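Local coordinates for protein alpha-rhamnosidase (Dictyoglomus thermophilum, PDB 6I60) that probably hydrolyses terminal non-reducing alpha-L-rhamnose residues of alpha-L-rhamnosides, the activity of a bacterial alpha-L-rhamnosidase with a six-hairpin glycosidase domain, at residues S513-I518 with A569-Q574; P559-A564 with Y608-W613; F634-I639 with L728-V733; Y766-L771 with G824-W829. One frame throughout, in Å; residues are numbered along the deposited sequence.

Contact 1. Residues S513-I518 with A569-Q574; sequences SAEEAI and AWYLYQ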
loop_
_atom_site.group_PDB
_atom_site.type_symbol
_atom_site.label_atom_id
_atom_site.label_comp_id
_atom_site.label_asym_id
_atom_site.label_seq_id
_atom_site.Cartn_x
_atom_site.Cartn_y
_atom_site.Cartn_z
ATOM N N SER A 513 8.805 -5.046 -1.261
ATOM C CA SER A 513 7.529 -5.408 -1.860
ATOM C C SER A 513 6.813 -4.217 -2.485
ATOM O O SER A 513 5.652 -4.346 -2.883
ATOM C CB SER A 513 6.624 -6.080 -0.821
ATOM O OG SER A 513 6.262 -5.185 0.216
ATOM N N ALA A 514 7.483 -3.068 -2.593
ATOM C CA ALA A 514 6.826 -1.884 -3.138
ATOM C C ALA A 514 6.556 -2.034 -4.631
ATOM O O ALA A 514 5.523 -1.574 -5.128
ATOM C CB ALA A 514 7.670 -0.640 -2.862
ATOM N N GLU A 515 7.473 -2.674 -5.362
ATOM C CA GLU A 515 7.271 -2.859 -6.795
ATOM C C GLU A 515 6.120 -3.816 -7.082
ATOM O O GLU A 515 5.391 -3.630 -8.064
ATOM C CB GLU A 515 8.558 -3.363 -7.448
ATOM C CG GLU A 515 8.522 -3.379 -8.967
ATOM C CD GLU A 515 9.864 -3.732 -9.580
ATOM O OE1 GLU A 515 10.479 -4.725 -9.139
ATOM O OE2 GLU A 515 10.304 -3.016 -10.504
ATOM N N GLU A 516 5.937 -4.835 -6.239
ATOM C CA GLU A 516 4.834 -5.768 -6.445
ATOM C C GLU A 516 3.489 -5.091 -6.213
ATOM O O GLU A 516 2.555 -5.266 -7.006
ATOM C CB GLU A 516 4.994 -6.977 -5.524
ATOM C CG GLU A 516 3.703 -7.736 -5.256
ATOM C CD GLU A 516 3.019 -7.288 -3.977
ATOM O OE1 GLU A 516 1.804 -6.999 -4.022
ATOM O OE2 GLU A 516 3.695 -7.220 -2.930
ATOM N N ALA A 517 3.375 -4.314 -5.133
ATOM C CA ALA A 517 2.108 -3.663 -4.813
ATOM C C ALA A 517 1.708 -2.665 -5.892
ATOM O O ALA A 517 0.521 -2.521 -6.211
ATOM C CB ALA A 517 2.207 -2.973 -3.453
ATOM N N ILE A 518 2.687 -1.968 -6.469
ATOM C CA ILE A 518 2.392 -1.017 -7.536
ATOM C C ILE A 518 1.833 -1.744 -8.753
ATOM O O ILE A 518 0.874 -1.283 -9.384
ATOM C CB ILE A 518 3.651 -0.201 -7.878
ATOM C CG1 ILE A 518 3.907 0.851 -6.798
ATOM C CG2 ILE A 518 3.517 0.461 -9.238
ATOM C CD1 ILE A 518 5.241 1.552 -6.939
ATOM N N ALA A 569 10.017 6.545 -3.253
ATOM C CA ALA A 569 9.837 7.797 -3.980
ATOM C C ALA A 569 10.247 7.649 -5.440
ATOM O O ALA A 569 9.569 8.166 -6.336
ATOM C CB ALA A 569 10.628 8.916 -3.306
ATOM N N TRP A 570 11.351 6.944 -5.701
ATOM C CA TRP A 570 11.756 6.695 -7.080
ATOM C C TRP A 570 10.752 5.809 -7.803
ATOM O O TRP A 570 10.561 5.950 -9.017
ATOM C CB TRP A 570 13.148 6.064 -7.118
ATOM C CG TRP A 570 13.596 5.679 -8.492
ATOM C CD1 TRP A 570 13.547 4.436 -9.052
ATOM C CD2 TRP A 570 14.157 6.544 -9.486
ATOM N NE1 TRP A 570 14.045 4.472 -10.333
ATOM C CE2 TRP A 570 14.427 5.755 -10.623
ATOM C CE3 TRP A 570 14.460 7.909 -9.525
ATOM C CZ2 TRP A 570 14.985 6.285 -11.785
ATOM C CZ3 TRP A 570 15.014 8.433 -10.681
ATOM C CH2 TRP A 570 15.270 7.623 -11.795
ATOM N N TYR A 571 10.102 4.894 -7.079
ATOM C CA TYR A 571 9.066 4.067 -7.689
ATOM C C TYR A 571 7.877 4.912 -8.126
ATOM O O TYR A 571 7.289 4.666 -9.186
ATOM C CB TYR A 571 8.620 2.978 -6.712
ATOM C CG TYR A 571 9.512 1.755 -6.695
ATOM C CD1 TYR A 571 10.309 1.436 -7.788
ATOM C CD2 TYR A 571 9.556 0.920 -5.585
ATOM C CE1 TYR A 571 11.123 0.321 -7.775
ATOM C CE2 TYR A 571 10.370 -0.197 -5.565
ATOM C CZ TYR A 571 11.150 -0.491 -6.661
ATOM O OH TYR A 571 11.960 -1.603 -6.645
ATOM N N LEU A 572 7.515 5.917 -7.324
ATOM C CA LEU A 572 6.388 6.777 -7.669
ATOM C C LEU A 572 6.657 7.578 -8.937
ATOM O O LEU A 572 5.718 7.905 -9.672
ATOM C CB LEU A 572 6.070 7.713 -6.506
ATOM C CG LEU A 572 5.546 7.037 -5.240
ATOM C CD1 LEU A 572 5.099 8.073 -4.222
ATOM C CD2 LEU A 572 4.409 6.084 -5.579
ATOM N N TYR A 573 7.921 7.903 -9.211
ATOM C CA TYR A 573 8.257 8.582 -10.455
ATOM C C TYR A 573 8.415 7.602 -11.610
ATOM O O TYR A 573 8.120 7.949 -12.758
ATOM C CB TYR A 573 9.536 9.406 -10.278
ATOM C CG TYR A 573 10.086 9.952 -11.576
ATOM C CD1 TYR A 573 9.438 10.980 -12.248
ATOM C CD2 TYR A 573 11.246 9.434 -12.135
ATOM C CE1 TYR A 573 9.932 11.480 -13.440
ATOM C CE2 TYR A 573 11.748 9.929 -13.325
ATOM C CZ TYR A 573 11.085 10.952 -13.973
ATOM O OH TYR A 573 11.574 11.450 -15.158
ATOM N N GLN A 574 8.864 6.376 -11.327
ATOM C CA GLN A 574 9.110 5.412 -12.394
ATOM C C GLN A 574 7.806 4.875 -12.973
ATOM O O GLN A 574 7.662 4.771 -14.197
ATOM C CB GLN A 574 9.978 4.266 -11.871
ATOM C CG GLN A 574 10.158 3.109 -12.846
ATOM C CD GLN A 574 10.894 1.925 -12.230
ATOM O OE1 GLN A 574 10.724 1.618 -11.050
ATOM N NE2 GLN A 574 11.715 1.255 -13.033
#

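Contact 2. Residues P559-A564 with Y608-W613; sequences PAWSTA and YKYGDW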
loop_
_atom_site.group_PDB
_atom_site.type_symbol
_atom_site.label_atom_id
_atom_site.label_comp_id
_atom_site.label_asym_id
_atom_site.label_seq_id
_atom_site.Cartn_x
_atom_site.Cartn_y
_atom_site.Cartn_z
ATOM N N PRO A 559 20.787 0.149 6.472
ATOM C CA PRO A 559 20.761 0.697 5.105
ATOM C C PRO A 559 19.811 -0.041 4.177
ATOM O O PRO A 559 19.171 0.589 3.326
ATOM C CB PRO A 559 22.222 0.573 4.654
ATOM C CG PRO A 559 23.006 0.585 5.924
ATOM C CD PRO A 559 22.157 -0.137 6.931
ATOM N N ALA A 560 19.690 -1.364 4.324
ATOM C CA ALA A 560 18.722 -2.115 3.533
ATOM C C ALA A 560 17.286 -1.788 3.918
ATOM O O ALA A 560 16.368 -2.070 3.142
ATOM C CB ALA A 560 18.965 -3.618 3.681
ATOM N N TRP A 561 17.078 -1.206 5.098
ATOM C CA TRP A 561 15.757 -0.813 5.566
ATOM C C TRP A 561 15.467 0.654 5.261
ATOM O O TRP A 561 14.442 0.976 4.652
ATOM C CB TRP A 561 15.640 -1.080 7.072
ATOM C CG TRP A 561 15.023 -2.405 7.421
ATOM C CD1 TRP A 561 13.922 -2.613 8.198
ATOM C CD2 TRP A 561 15.476 -3.702 7.012
ATOM N NE1 TRP A 561 13.657 -3.957 8.296
ATOM C CE2 TRP A 561 14.596 -4.648 7.576
ATOM C CE3 TRP A 561 16.537 -4.157 6.224
ATOM C CZ2 TRP A 561 14.744 -6.018 7.376
ATOM C CZ3 TRP A 561 16.682 -5.517 6.026
ATOM C CH2 TRP A 561 15.791 -6.431 6.600
ATOM N N SER A 562 16.371 1.550 5.662
ATOM C CA SER A 562 16.161 2.982 5.485
ATOM C C SER A 562 16.159 3.408 4.026
ATOM O O SER A 562 15.783 4.549 3.735
ATOM C CB SER A 562 17.231 3.764 6.246
ATOM O OG SER A 562 17.117 3.560 7.642
ATOM N N THR A 563 16.566 2.531 3.104
ATOM C CA THR A 563 16.523 2.856 1.684
ATOM C C THR A 563 15.103 3.025 1.160
ATOM O O THR A 563 14.933 3.452 0.012
ATOM C CB THR A 563 17.235 1.772 0.875
ATOM O OG1 THR A 563 17.409 2.217 -0.476
ATOM C CG2 THR A 563 16.420 0.489 0.879
ATOM N N ALA A 564 14.088 2.706 1.968
ATOM C CA ALA A 564 12.704 2.815 1.524
ATOM C C ALA A 564 12.295 4.253 1.236
ATOM O O ALA A 564 11.320 4.470 0.509
ATOM C CB ALA A 564 11.770 2.211 2.573
ATOM N N TYR A 608 25.422 -2.856 10.275
ATOM C CA TYR A 608 24.231 -3.523 9.772
ATOM C C TYR A 608 23.607 -4.301 10.919
ATOM O O TYR A 608 24.305 -4.775 11.817
ATOM C CB TYR A 608 24.549 -4.458 8.598
ATOM C CG TYR A 608 25.096 -5.805 9.009
ATOM C CD1 TYR A 608 26.443 -5.965 9.307
ATOM C CD2 TYR A 608 24.269 -6.920 9.094
ATOM C CE1 TYR A 608 26.952 -7.194 9.683
ATOM C CE2 TYR A 608 24.769 -8.154 9.471
ATOM C CZ TYR A 608 26.112 -8.286 9.763
ATOM O OH TYR A 608 26.619 -9.510 10.137
ATOM N N LYS A 609 22.286 -4.418 10.879
ATOM C CA LYS A 609 21.541 -5.180 11.873
ATOM C C LYS A 609 20.866 -6.411 11.298
ATOM O O LYS A 609 20.945 -7.488 11.892
ATOM C CB LYS A 609 20.485 -4.289 12.536
ATOM C CG LYS A 609 21.066 -3.099 13.279
ATOM C CD LYS A 609 19.970 -2.224 13.855
ATOM C CE LYS A 609 19.395 -1.302 12.797
ATOM N NZ LYS A 609 18.780 -0.088 13.398
ATOM N N TYR A 610 20.219 -6.279 10.143
ATOM C CA TYR A 610 19.470 -7.365 9.529
ATOM C C TYR A 610 20.146 -7.925 8.287
ATOM O O TYR A 610 20.352 -9.140 8.193
ATOM C CB TYR A 610 18.052 -6.886 9.186
ATOM C CG TYR A 610 17.451 -5.986 10.240
ATOM C CD1 TYR A 610 17.088 -4.678 9.941
ATOM C CD2 TYR A 610 17.253 -6.441 11.537
ATOM C CE1 TYR A 610 16.542 -3.851 10.904
ATOM C CE2 TYR A 610 16.706 -5.621 12.507
ATOM C CZ TYR A 610 16.354 -4.328 12.185
ATOM O OH TYR A 610 15.812 -3.507 13.147
ATOM N N GLY A 611 20.503 -7.070 7.332
ATOM C CA GLY A 611 21.122 -7.554 6.109
ATOM C C GLY A 611 20.171 -8.437 5.328
ATOM O O GLY A 611 18.965 -8.184 5.257
ATOM N N ASP A 612 20.720 -9.496 4.731
ATOM C CA ASP A 612 19.915 -10.500 4.032
ATOM C C ASP A 612 19.119 -11.280 5.075
ATOM O O ASP A 612 19.494 -12.370 5.513
ATOM C CB ASP A 612 20.800 -11.415 3.195
ATOM C CG ASP A 612 20.094 -11.942 1.963
ATOM O OD1 ASP A 612 19.049 -11.376 1.582
ATOM O OD2 ASP A 612 20.588 -12.927 1.375
ATOM N N TRP A 613 17.992 -10.696 5.476
ATOM C CA TRP A 613 17.179 -11.247 6.553
ATOM C C TRP A 613 16.530 -12.561 6.133
ATOM O O TRP A 613 15.915 -12.652 5.064
ATOM C CB TRP A 613 16.106 -10.236 6.953
ATOM C CG TRP A 613 15.527 -10.426 8.322
ATOM C CD1 TRP A 613 14.214 -10.630 8.633
ATOM C CD2 TRP A 613 16.234 -10.399 9.568
ATOM N NE1 TRP A 613 14.061 -10.743 9.994
ATOM C CE2 TRP A 613 15.286 -10.604 10.590
ATOM C CE3 TRP A 613 17.575 -10.229 9.916
ATOM C CZ2 TRP A 613 15.638 -10.637 11.937
ATOM C CZ3 TRP A 613 17.922 -10.261 11.253
ATOM C CH2 TRP A 613 16.958 -10.463 12.247
#

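Contact 3. Residues F634-I639 with L728-V733; sequences FYHDVI and LYLNLV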
loop_
_atom_site.group_PDB
_atom_site.type_symbol
_atom_site.label_atom_id
_atom_site.label_comp_id
_atom_site.label_asym_id
_atom_site.label_seq_id
_atom_site.Cartn_x
_atom_site.Cartn_y
_atom_site.Cartn_z
ATOM N N PHE A 634 24.303 1.542 0.033
ATOM C CA PHE A 634 24.956 2.847 0.031
ATOM C C PHE A 634 25.214 3.313 -1.396
ATOM O O PHE A 634 24.940 4.468 -1.743
ATOM C CB PHE A 634 26.261 2.786 0.825
ATOM C CG PHE A 634 26.946 4.114 0.968
ATOM C CD1 PHE A 634 26.210 5.277 1.120
ATOM C CD2 PHE A 634 28.329 4.199 0.950
ATOM C CE1 PHE A 634 26.839 6.501 1.252
ATOM C CE2 PHE A 634 28.965 5.420 1.082
ATOM C CZ PHE A 634 28.219 6.573 1.233
ATOM N N TYR A 635 25.739 2.422 -2.238
ATOM C CA TYR A 635 25.883 2.739 -3.655
ATOM C C TYR A 635 24.520 2.936 -4.307
ATOM O O TYR A 635 24.352 3.813 -5.162
ATOM C CB TYR A 635 26.671 1.631 -4.355
ATOM C CG TYR A 635 26.787 1.786 -5.856
ATOM C CD1 TYR A 635 27.829 2.506 -6.419
ATOM C CD2 TYR A 635 25.862 1.198 -6.708
ATOM C CE1 TYR A 635 27.941 2.646 -7.789
ATOM C CE2 TYR A 635 25.965 1.336 -8.080
ATOM C CZ TYR A 635 27.010 2.058 -8.613
ATOM O OH TYR A 635 27.124 2.200 -9.976
ATOM N N HIS A 636 23.533 2.130 -3.906
ATOM C CA HIS A 636 22.191 2.258 -4.466
ATOM C C HIS A 636 21.584 3.618 -4.143
ATOM O O HIS A 636 20.999 4.270 -5.017
ATOM C CB HIS A 636 21.302 1.128 -3.944
ATOM C CG HIS A 636 19.918 1.125 -4.517
ATOM N ND1 HIS A 636 18.928 1.979 -4.078
ATOM C CD2 HIS A 636 19.356 0.363 -5.485
ATOM C CE1 HIS A 636 17.819 1.748 -4.757
ATOM N NE2 HIS A 636 18.051 0.772 -5.616
ATOM N N ASP A 637 21.720 4.068 -2.892
ATOM C CA ASP A 637 21.112 5.332 -2.493
ATOM C C ASP A 637 21.785 6.522 -3.163
ATOM O O ASP A 637 21.118 7.515 -3.472
ATOM C CB ASP A 637 21.155 5.479 -0.970
ATOM C CG ASP A 637 20.158 4.572 -0.267
ATOM O OD1 ASP A 637 20.139 4.549 0.983
ATOM O OD2 ASP A 637 19.394 3.877 -0.969
ATOM N N VAL A 638 23.091 6.437 -3.404
ATOM C CA VAL A 638 23.812 7.550 -4.010
ATOM C C VAL A 638 23.578 7.595 -5.517
ATOM O O VAL A 638 23.474 8.676 -6.108
ATOM C CB VAL A 638 25.309 7.452 -3.660
ATOM C CG1 VAL A 638 26.110 8.508 -4.397
ATOM C CG2 VAL A 638 25.507 7.589 -2.158
ATOM N N ILE A 639 23.475 6.430 -6.162
ATOM C CA ILE A 639 23.298 6.399 -7.611
ATOM C C ILE A 639 21.931 6.952 -7.998
ATOM O O ILE A 639 21.816 7.790 -8.900
ATOM C CB ILE A 639 23.502 4.970 -8.147
ATOM C CG1 ILE A 639 24.970 4.742 -8.491
ATOM C CG2 ILE A 639 22.650 4.727 -9.386
ATOM C CD1 ILE A 639 25.446 5.571 -9.664
ATOM N N LEU A 728 26.118 -7.982 -9.092
ATOM C CA LEU A 728 25.704 -8.211 -10.471
ATOM C C LEU A 728 24.426 -7.464 -10.831
ATOM O O LEU A 728 24.179 -7.223 -12.018
ATOM C CB LEU A 728 25.510 -9.707 -10.724
ATOM C CG LEU A 728 26.752 -10.500 -11.131
ATOM C CD1 LEU A 728 26.496 -11.993 -10.999
ATOM C CD2 LEU A 728 27.178 -10.145 -12.547
ATOM N N TYR A 729 23.612 -7.097 -9.840
ATOM C CA TYR A 729 22.396 -6.338 -10.116
ATOM C C TYR A 729 22.730 -4.901 -10.497
ATOM O O TYR A 729 22.374 -4.433 -11.585
ATOM C CB TYR A 729 21.465 -6.377 -8.902
ATOM C CG TYR A 729 20.136 -5.696 -9.136
ATOM C CD1 TYR A 729 19.105 -6.352 -9.796
ATOM C CD2 TYR A 729 19.913 -4.395 -8.701
ATOM C CE1 TYR A 729 17.889 -5.734 -10.017
ATOM C CE2 TYR A 729 18.699 -3.766 -8.918
ATOM C CZ TYR A 729 17.690 -4.441 -9.576
ATOM O OH TYR A 729 16.479 -3.825 -9.796
ATOM N N LEU A 730 23.415 -4.184 -9.607
ATOM C CA LEU A 730 23.849 -2.819 -9.877
ATOM C C LEU A 730 25.075 -2.757 -10.780
ATOM O O LEU A 730 25.567 -1.656 -11.052
ATOM C CB LEU A 730 24.132 -2.091 -8.559
ATOM C CG LEU A 730 22.927 -1.917 -7.629
ATOM C CD1 LEU A 730 23.308 -1.145 -6.375
ATOM C CD2 LEU A 730 21.769 -1.236 -8.350
ATOM N N ASN A 731 25.572 -3.906 -11.240
ATOM C CA ASN A 731 26.687 -3.987 -12.184
ATOM C C ASN A 731 27.943 -3.319 -11.618
ATOM O O ASN A 731 28.537 -2.422 -12.222
ATOM C CB ASN A 731 26.297 -3.394 -13.542
ATOM C CG ASN A 731 25.410 -4.327 -14.347
ATOM O OD1 ASN A 731 24.954 -3.983 -15.438
ATOM N ND2 ASN A 731 25.160 -5.519 -13.809
ATOM N N LEU A 732 28.336 -3.778 -10.433
ATOM C CA LEU A 732 29.592 -3.377 -9.817
ATOM C C LEU A 732 30.749 -4.289 -10.198
ATOM O O LEU A 732 31.895 -3.990 -9.845
ATOM C CB LEU A 732 29.449 -3.352 -8.292
ATOM C CG LEU A 732 28.216 -2.638 -7.743
ATOM C CD1 LEU A 732 27.981 -3.004 -6.285
ATOM C CD2 LEU A 732 28.381 -1.142 -7.904
ATOM N N VAL A 733 30.478 -5.381 -10.898
ATOM C CA VAL A 733 31.526 -6.336 -11.264
ATOM C C VAL A 733 32.344 -5.754 -12.413
ATOM O O VAL A 733 31.759 -5.249 -13.385
ATOM C CB VAL A 733 30.915 -7.680 -11.653
ATOM C CG1 VAL A 733 31.978 -8.767 -11.654
ATOM C CG2 VAL A 733 29.770 -8.041 -10.712
#

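Contact 4. Residues Y766-L771 with G824-W829; sequences YIFDVL and GSVDAW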
loop_
_atom_site.group_PDB
_atom_site.type_symbol
_atom_site.label_atom_id
_atom_site.label_comp_id
_atom_site.label_asym_id
_atom_site.label_seq_id
_atom_site.Cartn_x
_atom_site.Cartn_y
_atom_site.Cartn_z
ATOM N N TYR A 766 16.365 -9.455 -6.018
ATOM C CA TYR A 766 17.238 -9.166 -7.147
ATOM C C TYR A 766 17.687 -10.396 -7.923
ATOM O O TYR A 766 18.139 -10.248 -9.062
ATOM C CB TYR A 766 18.493 -8.413 -6.677
ATOM C CG TYR A 766 18.218 -7.148 -5.894
ATOM C CD1 TYR A 766 17.710 -6.016 -6.520
ATOM C CD2 TYR A 766 18.477 -7.082 -4.531
ATOM C CE1 TYR A 766 17.462 -4.855 -5.808
ATOM C CE2 TYR A 766 18.233 -5.926 -3.811
ATOM C CZ TYR A 766 17.725 -4.816 -4.453
ATOM O OH TYR A 766 17.481 -3.664 -3.741
ATOM N N ILE A 767 17.576 -11.596 -7.347
ATOM C CA ILE A 767 18.188 -12.769 -7.964
ATOM C C ILE A 767 17.487 -13.133 -9.269
ATOM O O ILE A 767 18.137 -13.517 -10.247
ATOM C CB ILE A 767 18.202 -13.950 -6.976
ATOM C CG1 ILE A 767 18.835 -15.182 -7.627
ATOM C CG2 ILE A 767 16.798 -14.260 -6.481
ATOM C CD1 ILE A 767 19.614 -16.048 -6.663
ATOM N N PHE A 768 16.157 -13.010 -9.317
ATOM C CA PHE A 768 15.436 -13.398 -10.525
ATOM C C PHE A 768 15.741 -12.453 -11.679
ATOM O O PHE A 768 15.866 -12.890 -12.829
ATOM C CB PHE A 768 13.934 -13.445 -10.250
ATOM C CG PHE A 768 13.533 -14.511 -9.278
ATOM C CD1 PHE A 768 13.403 -15.825 -9.688
ATOM C CD2 PHE A 768 13.296 -14.200 -7.951
ATOM C CE1 PHE A 768 13.039 -16.811 -8.794
ATOM C CE2 PHE A 768 12.930 -15.180 -7.052
ATOM C CZ PHE A 768 12.802 -16.488 -7.473
ATOM N N ASP A 769 15.866 -11.155 -11.392
ATOM C CA ASP A 769 16.190 -10.194 -12.440
ATOM C C ASP A 769 17.635 -10.332 -12.908
ATOM O O ASP A 769 17.933 -10.065 -14.077
ATOM C CB ASP A 769 15.923 -8.772 -11.949
ATOM C CG ASP A 769 14.441 -8.462 -11.840
ATOM O OD1 ASP A 769 13.688 -8.805 -12.776
ATOM O OD2 ASP A 769 14.028 -7.870 -10.820
ATOM N N VAL A 770 18.541 -10.744 -12.019
ATOM C CA VAL A 770 19.942 -10.891 -12.403
ATOM C C VAL A 770 20.100 -12.015 -13.421
ATOM O O VAL A 770 20.746 -11.843 -14.463
ATOM C CB VAL A 770 20.823 -11.124 -11.161
ATOM C CG1 VAL A 770 22.132 -11.791 -11.555
ATOM C CG2 VAL A 770 21.095 -9.808 -10.445
ATOM N N LEU A 771 19.508 -13.179 -13.142
ATOM C CA LEU A 771 19.591 -14.289 -14.089
ATOM C C LEU A 771 18.871 -13.970 -15.393
ATOM O O LEU A 771 19.317 -14.394 -16.465
ATOM C CB LEU A 771 19.017 -15.564 -13.469
ATOM C CG LEU A 771 19.355 -15.854 -12.006
ATOM C CD1 LEU A 771 18.426 -16.919 -11.441
ATOM C CD2 LEU A 771 20.809 -16.268 -11.853
ATOM N N GLY A 824 7.465 -11.271 -1.026
ATOM C CA GLY A 824 6.520 -11.162 -2.119
ATOM C C GLY A 824 7.012 -10.453 -3.359
ATOM O O GLY A 824 6.230 -10.239 -4.288
ATOM N N SER A 825 8.294 -10.083 -3.412
ATOM C CA SER A 825 8.828 -9.362 -4.560
ATOM C C SER A 825 8.848 -10.195 -5.835
ATOM O O SER A 825 9.088 -9.638 -6.911
ATOM C CB SER A 825 10.242 -8.865 -4.254
ATOM O OG SER A 825 10.974 -9.825 -3.511
ATOM N N VAL A 826 8.605 -11.504 -5.745
ATOM C CA VAL A 826 8.644 -12.347 -6.934
ATOM C C VAL A 826 7.465 -12.049 -7.848
ATOM O O VAL A 826 7.537 -12.276 -9.062
ATOM C CB VAL A 826 8.691 -13.829 -6.524
ATOM C CG1 VAL A 826 8.782 -14.731 -7.745
ATOM C CG2 VAL A 826 9.869 -14.063 -5.614
ATOM N N ASP A 827 6.368 -11.525 -7.293
ATOM C CA ASP A 827 5.213 -11.200 -8.122
ATOM C C ASP A 827 5.547 -10.133 -9.154
ATOM O O ASP A 827 4.944 -10.105 -10.233
ATOM C CB ASP A 827 4.046 -10.748 -7.249
ATOM C CG ASP A 827 2.705 -11.087 -7.862
ATOM O OD1 ASP A 827 2.441 -12.290 -8.078
ATOM O OD2 ASP A 827 1.921 -10.153 -8.136
ATOM N N ALA A 828 6.499 -9.249 -8.847
ATOM C CA ALA A 828 6.957 -8.291 -9.846
ATOM C C ALA A 828 7.672 -8.987 -10.995
ATOM O O ALA A 828 7.586 -8.537 -12.142
ATOM C CB ALA A 828 7.872 -7.252 -9.200
ATOM N N TRP A 829 8.376 -10.085 -10.708
ATOM C CA TRP A 829 9.038 -10.839 -11.765
ATOM C C TRP A 829 8.031 -11.490 -12.703
ATOM O O TRP A 829 8.305 -11.634 -13.900
ATOM C CB TRP A 829 9.962 -11.892 -11.151
ATOM C CG TRP A 829 10.819 -12.606 -12.147
ATOM C CD1 TRP A 829 11.860 -12.084 -12.856
ATOM C CD2 TRP A 829 10.711 -13.978 -12.543
ATOM N NE1 TRP A 829 12.405 -13.044 -13.672
ATOM C CE2 TRP A 829 11.718 -14.217 -13.498
ATOM C CE3 TRP A 829 9.858 -15.027 -12.184
ATOM C CZ2 TRP A 829 11.898 -15.461 -14.098
ATOM C CZ3 TRP A 829 10.040 -16.263 -12.780
ATOM C CH2 TRP A 829 11.051 -16.470 -13.727
#

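Contact 1. Residues S513-I518 with A569-Q574
The Tyr571 ring meets Ala514 at its edge, where the methyl CB lies near the ring plane, 3.7 Å from CD2. Two further groups approach the tyrosine obliquely: the backbone N of Glu515, 3.8 Å from CE2, and the CD1 tip of Ile518, which reaches Tyr571 CB at 3.7 Å. With its CG beside the backbone N and anti to the carbonyl carbon (chi1 -83°), Tyr571 extends across the gap toward 513-518. The two helices belong to the six-hairpin glycosidase domain, an (alpha/alpha)6 barrel. Their segment axes come within 10.7 Å and cross at -33°, and Tyr571 makes all the close contacts between the two segments. Glu515 passes the phenol end at about a right angle, its CB 3.9 Å from Tyr571 OH. Here the packing turns polar: Arg765 forms a salt bridge with Glu515 OE1 and a hydrogen bond with Tyr571 OH, while Glu515 OE2 is hydrogen-bonded to Tyr575 OH, so the buried carboxylate is gripped at both oxygens.

Contact 2. Residues P559-A564 with Y608-W613
Trp561 and Tyr610 form the tight half of this contact. Tyr610 CD1 sits over the middle of one indole face, 3.4 Å from Trp561 CE2, and Tyr610 CB makes a CH-pi contact with the six-membered ring, 3.8 Å from its centroid. A chi1 of -39° keeps Tyr610 CG beside its backbone N and brings CD1 over the indole, though Tyr610 is partly exposed. The rings meet obliquely, their planes 44° apart. The far rim of the indole is held more lightly: Gly611 O lies at its edge, 3.6 Å from Trp561 CZ3, and Trp613 offers only its CB, 3.8 Å from Trp561 CH2. Trp613, on this looser side, is partly exposed. Trp561 NE1 is hydrogen-bonded to a triethylene glycol, probably from the crystallisation liquor. Tyr610 OH is hydrogen-bonded to Asp546, which also forms a salt bridge with Lys609 NZ. An alanine in place of Trp561 would probably leave Tyr610 without the surface it lies on and open a gap before Trp613 CB. The short helix 559-562 faces the loop between helices 586-599 and 626-648, with Ile761 of helix 761-773 touching both tryptophans.

Contact 3. Residues F634-I639 with L728-V733
Tyr635, the residue on which Leu730 and Leu732 converge, has its carbonyl O bonded by Ile639 N at 2.9 Å, the ordinary helical bond that sets Ile639 one turn on. Ile639 CG1 accordingly lies against one face of the tyrosine ring, offset toward the rim. The opposite face receives Leu732 CD2, centred over it as a CH-pi contact, 3.5 Å from the centroid and 12° off the normal. Leu730 CD1 comes in at the ring edge instead, 3.5 Å from Tyr635 CD2, and touches His636 CB as well. Tyr635 CG is anti to the backbone N (chi1 175°), which carries the ring out from helix 626-648 between Leu732 and Ile639, with Leu730 at the edge. A serine at Tyr635 would probably leave Leu732 CD2 and Leu730 CD1 without their aromatic partner and a gap beside Ile639. The contact joins helix 626-648 to the turn after helix 722-729, where Asn731 has positive phi; helix 651-672 lies alongside, Phe668 touching Leu732 and Ala661 touching Ile639.

Contact 4. Residues Y766-L771 with G824-W829
Val826 is the first residue of 824-829 to touch the opposing helix. Its CG2 meets Phe768 CE2 at 3.6 Å, approaching obliquely, while CG1 lies above the phenyl ring, offset toward its rim. Trp829 then completes the contact. Turned opposite its own backbone N (chi1 -173°), the indole of Trp829 lies over the Phe768 side chain, and Phe768 CB stands over the five-membered ring as a CH-pi contact, 3.6 Å from its centroid and 11° off the normal. The phenyl and the six-membered indole ring meet less directly, at an oblique 36° with centroids 5.3 Å apart. Asp769 OD1 lies in the indole plane at its edge, 3.8 Å from Trp829 CD1, and forms a salt bridge with Arg832. Trp829 NE1 has its hydrogen bond with Thr772 OG1, so the buried indole nitrogen has a partner. Ala780 and Val784 of helix 777-784 pack on both aromatic residues. Helices 761-773 and 826-835 pack here within the six-hairpin glycosidase domain, whose fold is an (alpha/alpha)6 barrel.

How the contacts relate
All four contacts lie in the six-hairpin glycosidase domain. Contacts 1 and 4 are buried, helix against helix; contacts 2 and 3 are partly exposed, each pairing a helix with a loop or turn. Contacts 1 and 4 abut, with Glu515 and Glu516 against Ala828 and Asp827, and Arg765, one residue before 766-771, serves the polar edge of contact 1. Contacts 2 and 3 are tied by a probable hydrogen bond from Thr563 OG1 to Asp637 OD2, 2.6 Å. Contacts 3 and 4 meet where Tyr729 packs on Tyr766 and Val770. Contacts 2 and 4 use tryptophan faces, contact 4 with a carboxylate at the indole edge; contact 1 rests on a polar-ended tyrosine, contact 3 on leucines around another.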